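Local atomic coordinates of FrnE protein (PDB entry 5CO3), a protein that probably works as a cytoplasmic disulfide oxidoreductase, exchanging thiols and disulfides through a thioredoxin-like domain of the DsbA family. Residues R30-A35 and P192-G197; F39-Q44 and Q217-Q222; I64-G69 and G83-M88; L115-A120 and A173-Y178. All coordinates share one frame; numbering follows the deposited sequence. Where two conformers were deposited one is given.

Interaction 1: R30-A35 and P192-G197; sequences RRFESA and PFFVLG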
loop_
_atom_site.group_PDB
_atom_site.type_symbol
_atom_site.label_atom_id
_atom_site.label_comp_id
_atom_site.label_asym_id
_atom_site.label_seq_id
_atom_site.Cartn_x
_atom_site.Cartn_y
_atom_site.Cartn_z
ATOM N N ARG A 30 -7.305 1.961 4.915
ATOM C CA ARG A 30 -8.570 2.497 5.428
ATOM C C ARG A 30 -8.339 3.687 6.362
ATOM O O ARG A 30 -9.040 4.708 6.283
ATOM C CB ARG A 30 -9.375 1.413 6.153
ATOM C CG ARG A 30 -10.045 0.399 5.207
ATOM C CD ARG A 30 -11.178 1.053 4.408
ATOM N NE ARG A 30 -11.486 0.266 3.217
ATOM C CZ ARG A 30 -12.429 -0.671 3.155
ATOM N NH1 ARG A 30 -13.187 -0.928 4.209
ATOM N NH2 ARG A 30 -12.617 -1.353 2.032
ATOM N N ARG A 31 -7.353 3.572 7.245
ATOM C CA ARG A 31 -7.093 4.663 8.192
ATOM C C ARG A 31 -6.600 5.904 7.470
ATOM O O ARG A 31 -6.983 7.019 7.834
ATOM C CB ARG A 31 -6.088 4.229 9.261
ATOM C CG ARG A 31 -6.648 3.132 10.157
ATOM C CD ARG A 31 -5.684 2.695 11.225
ATOM N NE ARG A 31 -6.313 1.722 12.111
ATOM C CZ ARG A 31 -5.721 1.199 13.180
ATOM N NH1 ARG A 31 -4.487 1.557 13.496
ATOM N NH2 ARG A 31 -6.365 0.322 13.934
ATOM N N PHE A 32 -5.785 5.720 6.432
ATOM C CA PHE A 32 -5.351 6.850 5.626
ATOM C C PHE A 32 -6.544 7.481 4.891
ATOM O O PHE A 32 -6.649 8.708 4.787
ATOM C CB PHE A 32 -4.272 6.437 4.617
ATOM C CG PHE A 32 -3.909 7.544 3.658
ATOM C CD1 PHE A 32 -3.126 8.606 4.079
ATOM C CD2 PHE A 32 -4.381 7.539 2.354
ATOM C CE1 PHE A 32 -2.805 9.645 3.211
ATOM C CE2 PHE A 32 -4.066 8.568 1.483
ATOM C CZ PHE A 32 -3.275 9.627 1.911
ATOM N N GLU A 33 -7.442 6.636 4.387
ATOM C CA GLU A 33 -8.624 7.125 3.678
ATOM C C GLU A 33 -9.537 7.915 4.629
ATOM O O GLU A 33 -10.114 8.936 4.232
ATOM C CB GLU A 33 -9.356 5.956 3.004
ATOM C CG GLU A 33 -8.676 5.541 1.704
ATOM C CD GLU A 33 -9.110 4.185 1.181
ATOM O OE1 GLU A 33 -9.900 3.493 1.857
ATOM O OE2 GLU A 33 -8.641 3.809 0.083
ATOM N N SER A 34 -9.634 7.485 5.888
ATOM C CA SER A 34 -10.373 8.250 6.907
ATOM C C SER A 34 -9.731 9.620 7.131
ATOM O O SER A 34 -10.428 10.643 7.218
ATOM C CB SER A 34 -10.440 7.474 8.231
ATOM O OG SER A 34 -11.109 8.203 9.259
ATOM N N ALA A 35 -8.405 9.649 7.230
ATOM C CA ALA A 35 -7.685 10.907 7.450
ATOM C C ALA A 35 -7.902 11.879 6.288
ATOM O O ALA A 35 -8.114 13.081 6.480
ATOM C CB ALA A 35 -6.192 10.634 7.638
ATOM N N PRO A 192 2.546 -1.010 6.414
ATOM C CA PRO A 192 2.641 0.107 5.474
ATOM C C PRO A 192 3.610 1.177 5.952
ATOM O O PRO A 192 3.838 1.329 7.153
ATOM C CB PRO A 192 1.213 0.641 5.435
ATOM C CG PRO A 192 0.665 0.325 6.771
ATOM C CD PRO A 192 1.271 -0.999 7.145
ATOM N N PHE A 193 4.195 1.894 5.006
ATOM C CA PHE A 193 5.057 3.012 5.341
ATOM C C PHE A 193 4.647 4.215 4.506
ATOM O O PHE A 193 4.605 4.141 3.282
ATOM C CB PHE A 193 6.532 2.662 5.110
ATOM C CG PHE A 193 7.486 3.611 5.777
ATOM C CD1 PHE A 193 7.799 4.820 5.189
ATOM C CD2 PHE A 193 8.059 3.295 6.999
ATOM C CE1 PHE A 193 8.677 5.704 5.803
ATOM C CE2 PHE A 193 8.933 4.168 7.618
ATOM C CZ PHE A 193 9.246 5.371 7.019
ATOM N N PHE A 194 4.355 5.326 5.184
ATOM C CA PHE A 194 3.928 6.551 4.518
ATOM C C PHE A 194 5.040 7.587 4.428
ATOM O O PHE A 194 5.770 7.825 5.393
ATOM C CB PHE A 194 2.744 7.183 5.255
ATOM C CG PHE A 194 1.559 6.285 5.405
ATOM C CD1 PHE A 194 1.514 5.331 6.412
ATOM C CD2 PHE A 194 0.472 6.407 4.559
ATOM C CE1 PHE A 194 0.418 4.517 6.569
ATOM C CE2 PHE A 194 -0.631 5.600 4.709
ATOM C CZ PHE A 194 -0.664 4.646 5.723
ATOM N N VAL A 195 5.169 8.206 3.260
ATOM C CA VAL A 195 6.061 9.341 3.100
ATOM C C VAL A 195 5.227 10.511 2.600
ATOM O O VAL A 195 4.549 10.409 1.574
ATOM C CB VAL A 195 7.214 9.046 2.129
ATOM C CG1 VAL A 195 8.055 10.292 1.923
ATOM C CG2 VAL A 195 8.064 7.908 2.659
ATOM N N LEU A 196 5.248 11.608 3.349
ATOM C CA LEU A 196 4.446 12.769 3.004
ATOM C C LEU A 196 5.333 13.958 2.620
ATOM O O LEU A 196 6.283 14.316 3.333
ATOM C CB LEU A 196 3.515 13.135 4.165
ATOM C CG LEU A 196 2.436 12.132 4.591
ATOM C CD1 LEU A 196 2.937 11.134 5.637
ATOM C CD2 LEU A 196 1.219 12.874 5.113
ATOM N N GLY A 197 5.045 14.546 1.461
ATOM C CA GLY A 197 5.792 15.699 0.984
ATOM C C GLY A 197 7.269 15.424 0.758
ATOM O O GLY A 197 8.087 16.348 0.728
#
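The phenyl rings of F32 and F194 meet obliquely, their planes 32° apart and their centroids 5.8 Å from each other. What touches is the base of one side chain and the rim of the other: F32 CB lies 3.7 Å from F194 CE2. F32 CG and CD1 are both 4.0 Å from that same F194 CE2, which thus sits over the hinge between the methylene and the ring. The F32 ring leaves its helix on the side opposite the backbone N (chi1 174°) and reaches toward the sheet, where it also touches V14. This is the helix-on-sheet packing of the thioredoxin fold: helix 23-38, whose start carries the CxxC pair, C22 just before its first residue and C25 in its first turn, lies against strand 193-196, and P192, preceded by a cis peptide bond, probably corresponds to the cis-proline of thioredoxin-like proteins. Large flat hydrocarbon groups suit the interface because the backbones are well separated, F32 CA and F194 CA being 9.3 Å apart. F194 is flanked by I16 and V202 of the neighbouring strands. R31, whose end turns away from the strand, forms a salt bridge with E95.

Interaction 2: F39-Q44 and Q217-Q222; sequences FPQRDQ and QVWAEQ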
loop_
_atom_site.group_PDB
_atom_site.type_symbol
_atom_site.label_atom_id
_atom_site.label_comp_id
_atom_site.label_asym_id
_atom_site.label_seq_id
_atom_site.Cartn_x
_atom_site.Cartn_y
_atom_site.Cartn_z
ATOM N N PHE A 39 -9.590 15.764 5.825
ATOM C CA PHE A 39 -8.608 16.773 5.446
ATOM C C PHE A 39 -9.172 17.754 4.416
ATOM O O PHE A 39 -9.480 17.367 3.284
ATOM C CB PHE A 39 -7.356 16.077 4.907
ATOM C CG PHE A 39 -6.264 17.019 4.494
ATOM C CD1 PHE A 39 -5.787 17.984 5.370
ATOM C CD2 PHE A 39 -5.694 16.924 3.233
ATOM C CE1 PHE A 39 -4.769 18.839 4.991
ATOM C CE2 PHE A 39 -4.677 17.779 2.849
ATOM C CZ PHE A 39 -4.214 18.741 3.732
ATOM N N PRO A 40 -9.321 19.028 4.808
ATOM C CA PRO A 40 -9.994 20.004 3.947
ATOM C C PRO A 40 -9.381 20.115 2.558
ATOM O O PRO A 40 -10.118 20.291 1.589
ATOM C CB PRO A 40 -9.835 21.318 4.720
ATOM C CG PRO A 40 -9.738 20.901 6.127
ATOM C CD PRO A 40 -8.978 19.597 6.120
ATOM N N GLN A 41 -8.062 19.996 2.456
ATOM C CA GLN A 41 -7.397 20.148 1.164
ATOM C C GLN A 41 -7.149 18.796 0.483
ATOM O O GLN A 41 -6.202 18.650 -0.284
ATOM C CB GLN A 41 -6.079 20.908 1.332
ATOM C CG GLN A 41 -6.271 22.373 1.746
ATOM C CD GLN A 41 -6.628 22.547 3.216
ATOM O OE1 GLN A 41 -6.438 21.641 4.028
ATOM N NE2 GLN A 41 -7.148 23.717 3.561
ATOM N N ARG A 42 -8.029 17.832 0.743
ATOM C CA ARG A 42 -7.867 16.462 0.234
ATOM C C ARG A 42 -7.688 16.395 -1.286
ATOM O O ARG A 42 -7.019 15.505 -1.785
ATOM C CB ARG A 42 -9.070 15.608 0.644
ATOM C CG ARG A 42 -10.378 16.009 -0.037
ATOM C CD ARG A 42 -11.589 15.292 0.553
ATOM N NE ARG A 42 -11.854 15.692 1.928
ATOM C CZ ARG A 42 -12.577 16.755 2.283
ATOM N NH1 ARG A 42 -13.120 17.545 1.365
ATOM N NH2 ARG A 42 -12.756 17.032 3.565
ATOM N N ASP A 43 -8.270 17.344 -2.011
ATOM C CA ASP A 43 -8.182 17.367 -3.469
ATOM C C ASP A 43 -6.782 17.699 -3.961
ATOM O O ASP A 43 -6.449 17.442 -5.119
ATOM C CB ASP A 43 -9.176 18.371 -4.051
ATOM C CG ASP A 43 -10.610 17.916 -3.909
ATOM O OD1 ASP A 43 -10.831 16.727 -3.595
ATOM O OD2 ASP A 43 -11.519 18.740 -4.126
ATOM N N GLN A 44 -5.959 18.259 -3.081
ATOM C CA GLN A 44 -4.587 18.585 -3.454
ATOM C C GLN A 44 -3.623 17.428 -3.205
ATOM O O GLN A 44 -2.441 17.520 -3.524
ATOM C CB GLN A 44 -4.107 19.824 -2.700
ATOM C CG GLN A 44 -4.993 21.041 -2.879
ATOM C CD GLN A 44 -5.421 21.236 -4.314
ATOM O OE1 GLN A 44 -4.585 21.355 -5.212
ATOM N NE2 GLN A 44 -6.731 21.262 -4.543
ATOM N N GLN A 217 0.157 19.275 8.802
ATOM C CA GLN A 217 1.444 19.903 9.057
ATOM C C GLN A 217 2.124 20.238 7.736
ATOM O O GLN A 217 2.675 21.322 7.568
ATOM C CB GLN A 217 2.343 19.000 9.904
ATOM C CG GLN A 217 3.763 19.527 10.066
ATOM C CD GLN A 217 4.577 18.745 11.082
ATOM O OE1 GLN A 217 4.027 18.031 11.924
ATOM N NE2 GLN A 217 5.896 18.879 11.010
ATOM N N VAL A 218 2.073 19.305 6.792
ATOM C CA VAL A 218 2.716 19.521 5.505
ATOM C C VAL A 218 2.060 20.670 4.751
ATOM O O VAL A 218 2.756 21.536 4.226
ATOM C CB VAL A 218 2.692 18.252 4.639
ATOM C CG1 VAL A 218 3.153 18.566 3.223
ATOM C CG2 VAL A 218 3.564 17.187 5.265
ATOM N N TRP A 219 0.729 20.700 4.717
ATOM C CA TRP A 219 0.024 21.811 4.066
ATOM C C TRP A 219 0.406 23.154 4.690
ATOM O O TRP A 219 0.651 24.140 3.985
ATOM C CB TRP A 219 -1.493 21.621 4.146
ATOM C CG TRP A 219 -2.241 22.718 3.460
ATOM C CD1 TRP A 219 -2.760 23.843 4.037
ATOM C CD2 TRP A 219 -2.539 22.811 2.063
ATOM N NE1 TRP A 219 -3.367 24.623 3.088
ATOM C CE2 TRP A 219 -3.242 24.016 1.866
ATOM C CE3 TRP A 219 -2.284 21.991 0.960
ATOM C CZ2 TRP A 219 -3.695 24.422 0.614
ATOM C CZ3 TRP A 219 -2.732 22.393 -0.285
ATOM C CH2 TRP A 219 -3.433 23.597 -0.448
ATOM N N ALA A 220 0.458 23.178 6.015
ATOM C CA ALA A 220 0.795 24.389 6.750
ATOM C C ALA A 220 2.180 24.891 6.363
ATOM O O ALA A 220 2.384 26.089 6.163
ATOM C CB ALA A 220 0.723 24.135 8.237
ATOM N N GLU A 221 3.129 23.968 6.246
ATOM C CA GLU A 221 4.497 24.338 5.907
ATOM C C GLU A 221 4.607 24.854 4.475
ATOM O O GLU A 221 5.463 25.682 4.171
ATOM C CB GLU A 221 5.435 23.156 6.116
ATOM C CG GLU A 221 5.577 22.766 7.570
ATOM C CD GLU A 221 6.590 21.664 7.778
ATOM O OE1 GLU A 221 7.359 21.372 6.838
ATOM O OE2 GLU A 221 6.619 21.091 8.886
ATOM N N GLN A 222 3.732 24.376 3.601
ATOM C CA GLN A 222 3.763 24.801 2.210
ATOM C C GLN A 222 2.948 26.071 2.001
ATOM O O GLN A 222 3.045 26.718 0.956
ATOM C CB GLN A 222 3.259 23.673 1.309
ATOM C CG GLN A 222 4.099 22.415 1.431
ATOM C CD GLN A 222 3.736 21.360 0.411
ATOM O OE1 GLN A 222 2.745 21.493 -0.309
ATOM N NE2 GLN A 222 4.542 20.305 0.340
#
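Q41 lays its CG over one face of the six-membered ring of W219, a CH-pi contact that lets a glutamine pack on an aromatic residue through its methylenes. Q41 CG stands 3.5 Å from the centroid of the W219 six-membered ring, 16° off the normal. The motif is a type I beta turn, F39 to R42, in the loop between helix 23-38 and strand 45-51, docked on the closing helix 208-222 of the thioredoxin-like fold. The Q41 chain bends at chi2 (76°), which brings its amide nearly flat over the indole, the planes 21° apart. Two more residues close on the tryptophan: Q44 CG meets the indole obliquely, 3.7 Å from CZ3 of W219, and the rim of F39 takes W219 CB near its ring plane, CZ to CB 4.0 Å. An alanine in place of W219 would probably leave the methylenes of Q41 and Q44 without the flat surface they rest on and free the turn to shift. In the next shell, H223 stacks on the indole and I12 touches both F39 and W219. The turn closes through the bond from R42 N to F39 O, 3.0 Å, and Q41 N sits 3.9 Å above the F39 ring plane, over its centre. Along the helix, Q217 NE2 donates to E221 OE2 at 3.2 Å, the acceptor lying in the amide plane.

Interaction 3: I64-G69 and G83-M88; sequences IAMRDG and GSLDHM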
loop_
_atom_site.group_PDB
_atom_site.type_symbol
_atom_site.label_atom_id
_atom_site.label_comp_id
_atom_site.label_asym_id
_atom_site.label_seq_id
_atom_site.Cartn_x
_atom_site.Cartn_y
_atom_site.Cartn_z
ATOM N N ILE A 64 0.567 -23.973 2.943
ATOM C CA ILE A 64 0.212 -24.090 4.355
ATOM C C ILE A 64 -0.757 -22.997 4.806
ATOM O O ILE A 64 -0.910 -21.966 4.145
ATOM C CB ILE A 64 1.474 -24.077 5.250
ATOM C CG1 ILE A 64 2.155 -22.702 5.232
ATOM C CG2 ILE A 64 2.456 -25.163 4.799
ATOM C CD1 ILE A 64 3.498 -22.708 5.960
ATOM N N ALA A 65 -1.428 -23.248 5.929
ATOM C CA ALA A 65 -2.370 -22.280 6.480
ATOM C C ALA A 65 -1.619 -21.032 6.910
ATOM O O ALA A 65 -0.491 -21.124 7.392
ATOM C CB ALA A 65 -3.114 -22.883 7.651
ATOM N N MET A 66 -2.244 -19.867 6.733
ATOM C CA MET A 66 -1.656 -18.603 7.172
ATOM C C MET A 66 -1.180 -18.664 8.629
ATOM O O MET A 66 -0.074 -18.197 8.945
ATOM C CB MET A 66 -2.650 -17.464 7.007
ATOM C CG MET A 66 -2.068 -16.144 7.426
ATOM S SD MET A 66 -3.189 -14.831 7.083
ATOM C CE MET A 66 -2.179 -13.418 7.577
ATOM N N ARG A 67 -2.006 -19.243 9.501
ATOM C CA ARG A 67 -1.623 -19.365 10.911
ATOM C C ARG A 67 -0.284 -20.066 11.078
ATOM O O ARG A 67 0.558 -19.638 11.866
ATOM C CB ARG A 67 -2.661 -20.124 11.730
ATOM C CG ARG A 67 -2.254 -20.270 13.205
ATOM C CD ARG A 67 -2.809 -21.522 13.821
ATOM N NE ARG A 67 -2.825 -22.595 12.838
ATOM C CZ ARG A 67 -3.678 -23.611 12.853
ATOM N NH1 ARG A 67 -4.577 -23.707 13.822
ATOM N NH2 ARG A 67 -3.631 -24.532 11.900
ATOM N N ASP A 68 -0.082 -21.150 10.333
ATOM C CA ASP A 68 1.154 -21.909 10.450
ATOM C C ASP A 68 2.347 -21.179 9.849
ATOM O O ASP A 68 3.462 -21.302 10.353
ATOM C CB ASP A 68 0.993 -23.282 9.798
ATOM C CG ASP A 68 0.017 -24.157 10.548
ATOM O OD1 ASP A 68 -0.241 -23.854 11.731
ATOM O OD2 ASP A 68 -0.476 -25.144 9.976
ATOM N N GLY A 69 2.121 -20.430 8.776
ATOM C CA GLY A 69 3.178 -19.639 8.175
ATOM C C GLY A 69 3.621 -18.529 9.107
ATOM O O GLY A 69 4.810 -18.230 9.227
ATOM N N GLY A 83 -3.887 -15.996 17.806
ATOM C CA GLY A 83 -4.264 -14.808 18.546
ATOM C C GLY A 83 -3.904 -13.561 17.774
ATOM O O GLY A 83 -4.639 -12.569 17.805
ATOM N N SER A 84 -2.769 -13.599 17.083
ATOM C CA SER A 84 -2.378 -12.480 16.234
ATOM C C SER A 84 -3.347 -12.311 15.068
ATOM O O SER A 84 -3.750 -11.187 14.739
ATOM C CB SER A 84 -0.953 -12.670 15.718
ATOM O OG SER A 84 -0.608 -11.632 14.816
ATOM N N LEU A 85 -3.710 -13.428 14.435
ATOM C CA LEU A 85 -4.704 -13.413 13.366
ATOM C C LEU A 85 -6.028 -12.840 13.878
ATOM O O LEU A 85 -6.641 -12.010 13.220
ATOM C CB LEU A 85 -4.921 -14.816 12.793
ATOM C CG LEU A 85 -3.760 -15.399 11.980
ATOM C CD1 LEU A 85 -4.164 -16.731 11.353
ATOM C CD2 LEU A 85 -3.281 -14.423 10.914
ATOM N N ASP A 86 -6.464 -13.299 15.046
ATOM C CA ASP A 86 -7.711 -12.808 15.621
ATOM C C ASP A 86 -7.649 -11.305 15.872
ATOM O O ASP A 86 -8.602 -10.583 15.557
ATOM C CB ASP A 86 -8.038 -13.548 16.917
ATOM C CG ASP A 86 -8.361 -15.011 16.685
ATOM O OD1 ASP A 86 -8.644 -15.383 15.524
ATOM O OD2 ASP A 86 -8.339 -15.782 17.666
ATOM N N HIS A 87 -6.531 -10.836 16.425
ATOM C CA HIS A 87 -6.338 -9.399 16.647
ATOM C C HIS A 87 -6.481 -8.615 15.354
ATOM O O HIS A 87 -7.221 -7.626 15.296
ATOM C CB HIS A 87 -4.965 -9.119 17.253
ATOM C CG HIS A 87 -4.691 -7.662 17.480
ATOM N ND1 HIS A 87 -3.459 -7.091 17.242
ATOM C CD2 HIS A 87 -5.490 -6.662 17.928
ATOM C CE1 HIS A 87 -3.512 -5.801 17.529
ATOM N NE2 HIS A 87 -4.732 -5.518 17.951
ATOM N N MET A 88 -5.770 -9.042 14.316
ATOM C CA MET A 88 -5.825 -8.315 13.051
ATOM C C MET A 88 -7.236 -8.362 12.460
ATOM O O MET A 88 -7.706 -7.381 11.882
ATOM C CB MET A 88 -4.796 -8.882 12.048
ATOM C CG MET A 88 -3.346 -8.555 12.409
ATOM S SD MET A 88 -2.137 -9.061 11.170
ATOM C CE MET A 88 -2.243 -10.849 11.301
#
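R67, whose CB rests against L85 CD1, turns its guanidinium to the adjacent D68 of its own helix to form a salt bridge, R67 NE to D68 OD1 3.1 Å. As a hydrogen bond it is weak, bent to 131°. That helix begins after A65, the N-cap residue, whose O takes two bonds, from G69 N at 3.0 Å and, weakly, from D68 N. The R67 side chain leaves with CG anti to the backbone N, and the bend at chi3 (36°) carries the charged end off the interface; only the aliphatic base faces the leucine. Arginine suits this partly exposed place, having hydrocarbon for the neighbour and charge for the outside. L85 works as a fork: CD1 lies 3.7 Å from both CA and CB of R67, while CD2 goes to M66, 3.7 Å from its CE and 3.9 Å from its SD. M66 is fully extended and crosses the leucine obliquely, so the whole thioether end runs past one methyl. A long unbranched methionine can reach from the first turn of its helix into the buried contact with L85. Helices 66-74 and 78-93 are consecutive in the chain and their segments pack against each other, consistent with the helical insertion of DsbA-like proteins. F101 contacts both M66 and L85 from a loop, and M66 also touches P23 at the start of helix 23-38.

Interaction 4: L115-A120 and A173-Y178; sequences LIHYAA and AQAVRY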
loop_
_atom_site.group_PDB
_atom_site.type_symbol
_atom_site.label_atom_id
_atom_site.label_comp_id
_atom_site.label_asym_id
_atom_site.label_seq_id
_atom_site.Cartn_x
_atom_site.Cartn_y
_atom_site.Cartn_z
ATOM N N LEU A 115 0.907 -5.897 -11.614
ATOM C CA LEU A 115 -0.429 -5.528 -12.076
ATOM C C LEU A 115 -0.814 -4.140 -11.565
ATOM O O LEU A 115 -1.443 -3.348 -12.272
ATOM C CB LEU A 115 -1.459 -6.560 -11.625
ATOM C CG LEU A 115 -2.898 -6.256 -12.050
ATOM C CD1 LEU A 115 -2.984 -6.011 -13.549
ATOM C CD2 LEU A 115 -3.835 -7.386 -11.624
ATOM N N ILE A 116 -0.426 -3.838 -10.337
ATOM C CA ILE A 116 -0.741 -2.519 -9.809
ATOM C C ILE A 116 0.000 -1.439 -10.610
ATOM O O ILE A 116 -0.569 -0.396 -10.951
ATOM C CB ILE A 116 -0.403 -2.415 -8.329
ATOM C CG1 ILE A 116 -1.312 -3.339 -7.528
ATOM C CG2 ILE A 116 -0.699 -0.996 -7.852
ATOM C CD1 ILE A 116 -0.867 -3.595 -6.097
ATOM N N HIS A 117 1.261 -1.698 -10.935
ATOM C CA HIS A 117 2.013 -0.804 -11.808
ATOM C C HIS A 117 1.331 -0.610 -13.165
ATOM O O HIS A 117 1.229 0.523 -13.646
ATOM C CB HIS A 117 3.433 -1.323 -11.991
ATOM C CG HIS A 117 4.345 -0.975 -10.860
ATOM N ND1 HIS A 117 5.262 0.051 -10.933
ATOM C CD2 HIS A 117 4.469 -1.504 -9.621
ATOM C CE1 HIS A 117 5.921 0.130 -9.791
ATOM N NE2 HIS A 117 5.457 -0.800 -8.976
ATOM N N TYR A 118 0.843 -1.697 -13.765
ATOM C CA TYR A 118 0.106 -1.597 -15.028
ATOM C C TYR A 118 -1.134 -0.715 -14.856
ATOM O O TYR A 118 -1.387 0.198 -15.652
ATOM C CB TYR A 118 -0.309 -2.989 -15.554
ATOM C CG TYR A 118 -1.233 -2.879 -16.751
ATOM C CD1 TYR A 118 -0.729 -2.651 -18.027
ATOM C CD2 TYR A 118 -2.613 -2.963 -16.597
ATOM C CE1 TYR A 118 -1.575 -2.518 -19.121
ATOM C CE2 TYR A 118 -3.467 -2.836 -17.682
ATOM C CZ TYR A 118 -2.943 -2.613 -18.941
ATOM O OH TYR A 118 -3.786 -2.480 -20.028
ATOM N N ALA A 119 -1.900 -0.991 -13.804
ATOM C CA ALA A 119 -3.118 -0.247 -13.515
ATOM C C ALA A 119 -2.836 1.229 -13.301
ATOM O O ALA A 119 -3.607 2.077 -13.746
ATOM C CB ALA A 119 -3.813 -0.825 -12.297
ATOM N N ALA A 120 -1.733 1.540 -12.626
ATOM C CA ALA A 120 -1.435 2.940 -12.311
ATOM C C ALA A 120 -1.105 3.753 -13.569
ATOM O O ALA A 120 -1.234 4.972 -13.573
ATOM C CB ALA A 120 -0.294 3.029 -11.305
ATOM N N ALA A 173 8.126 -5.724 -14.174
ATOM C CA ALA A 173 8.957 -6.426 -13.205
ATOM C C ALA A 173 10.057 -5.512 -12.670
ATOM O O ALA A 173 10.316 -5.476 -11.465
ATOM C CB ALA A 173 9.564 -7.688 -13.835
ATOM N N GLN A 174 10.699 -4.760 -13.557
ATOM C CA GLN A 174 11.786 -3.891 -13.121
ATOM C C GLN A 174 11.280 -2.721 -12.278
ATOM O O GLN A 174 11.911 -2.339 -11.287
ATOM C CB GLN A 174 12.578 -3.364 -14.318
ATOM C CG GLN A 174 13.986 -2.958 -13.928
ATOM C CD GLN A 174 14.703 -4.066 -13.164
ATOM O OE1 GLN A 174 14.676 -5.232 -13.565
ATOM N NE2 GLN A 174 15.333 -3.707 -12.052
ATOM N N ALA A 175 10.145 -2.157 -12.669
ATOM C CA ALA A 175 9.559 -1.057 -11.909
ATOM C C ALA A 175 9.277 -1.494 -10.467
ATOM O O ALA A 175 9.435 -0.714 -9.532
ATOM C CB ALA A 175 8.288 -0.557 -12.583
ATOM N N VAL A 176 8.884 -2.750 -10.288
ATOM C CA VAL A 176 8.579 -3.259 -8.950
ATOM C C VAL A 176 9.868 -3.381 -8.131
ATOM O O VAL A 176 9.914 -2.985 -6.967
ATOM C CB VAL A 176 7.838 -4.631 -9.017
ATOM C CG1 VAL A 176 7.803 -5.317 -7.648
ATOM C CG2 VAL A 176 6.421 -4.439 -9.559
ATOM N N ARG A 177 10.918 -3.919 -8.751
ATOM C CA ARG A 177 12.199 -4.085 -8.073
ATOM C C ARG A 177 12.799 -2.734 -7.683
ATOM O O ARG A 177 13.447 -2.613 -6.641
ATOM C CB ARG A 177 13.180 -4.867 -8.956
ATOM C CG ARG A 177 12.777 -6.315 -9.165
ATOM C CD ARG A 177 12.839 -7.104 -7.869
ATOM N NE ARG A 177 12.538 -8.513 -8.103
ATOM C CZ ARG A 177 11.683 -9.236 -7.385
ATOM N NH1 ARG A 177 11.031 -8.693 -6.362
ATOM N NH2 ARG A 177 11.485 -10.509 -7.691
ATOM N N TYR A 178 12.568 -1.717 -8.510
ATOM C CA TYR A 178 13.090 -0.387 -8.222
ATOM C C TYR A 178 12.383 0.203 -7.011
ATOM O O TYR A 178 13.011 0.835 -6.161
ATOM C CB TYR A 178 12.945 0.531 -9.437
ATOM C CG TYR A 178 13.999 0.283 -10.501
ATOM C CD1 TYR A 178 15.046 -0.606 -10.276
ATOM C CD2 TYR A 178 13.956 0.946 -11.721
ATOM C CE1 TYR A 178 16.012 -0.831 -11.236
ATOM C CE2 TYR A 178 14.923 0.726 -12.691
ATOM C CZ TYR A 178 15.946 -0.167 -12.441
ATOM O OH TYR A 178 16.909 -0.397 -13.399
#
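H117 makes every contact here with its imidazole, which projects from helix 110-121 onto A175 and V176 of helix 173-186. Van der Waals contacts come first: A175 CB lies 3.5 Å from H117 ND1, and V176 CG2 is 3.5 Å from H117 CD2, so the ring is met by two methyl groups. Small alanine suits this place because it lets the helices approach closely, H117 CA and A175 CA being 7.6 Å apart. Backbone packing follows: V176 N lies over one face of the imidazole, 4.1 Å above its plane and offset toward the rim. With H117 CG anti to the carbonyl carbon (chi1 -81°), the ring is directed across to the other helix. Polar bonding lies outside both segments: H117 NE2 is hydrogen-bonded to S51 OG and more weakly to D179 OD2, and a glycerol, probably from the crystallisation liquor, lies about 3 Å from the side chain. A leucine in place of H117 would probably leave the S51 hydroxyl, and the weaker D179 contact, without the imidazole nitrogen. Helices 125-137 and 160-169 cover other sides of helix 110-121 through I116 and Y118, while S51 ends strand 45-51, so the histidine links the helical insertion to the sheet.

Interactions 1 and 2 belong to the thioredoxin-like core and touch each other, L196 CB meeting V218 CG2 at 4.2 Å; their centres are about 13 Å apart. F194 of interaction 1 lies near, without touching, the CxxC cysteines C22 and C25, seen as a disulfide in another structure of this protein but not in this one. Interactions 3 and 4 fall in the chain between strands 45-51 and 193-196, with centres about 28 Å apart. Interaction 3 nevertheless approaches the same motif, since M88 of segment 83-88 touches W24. Interaction 2 is about 38 Å from interaction 3, centre to centre, across the molecule's centre, while helix 173-186 of interaction 4 leads to strand 193-196.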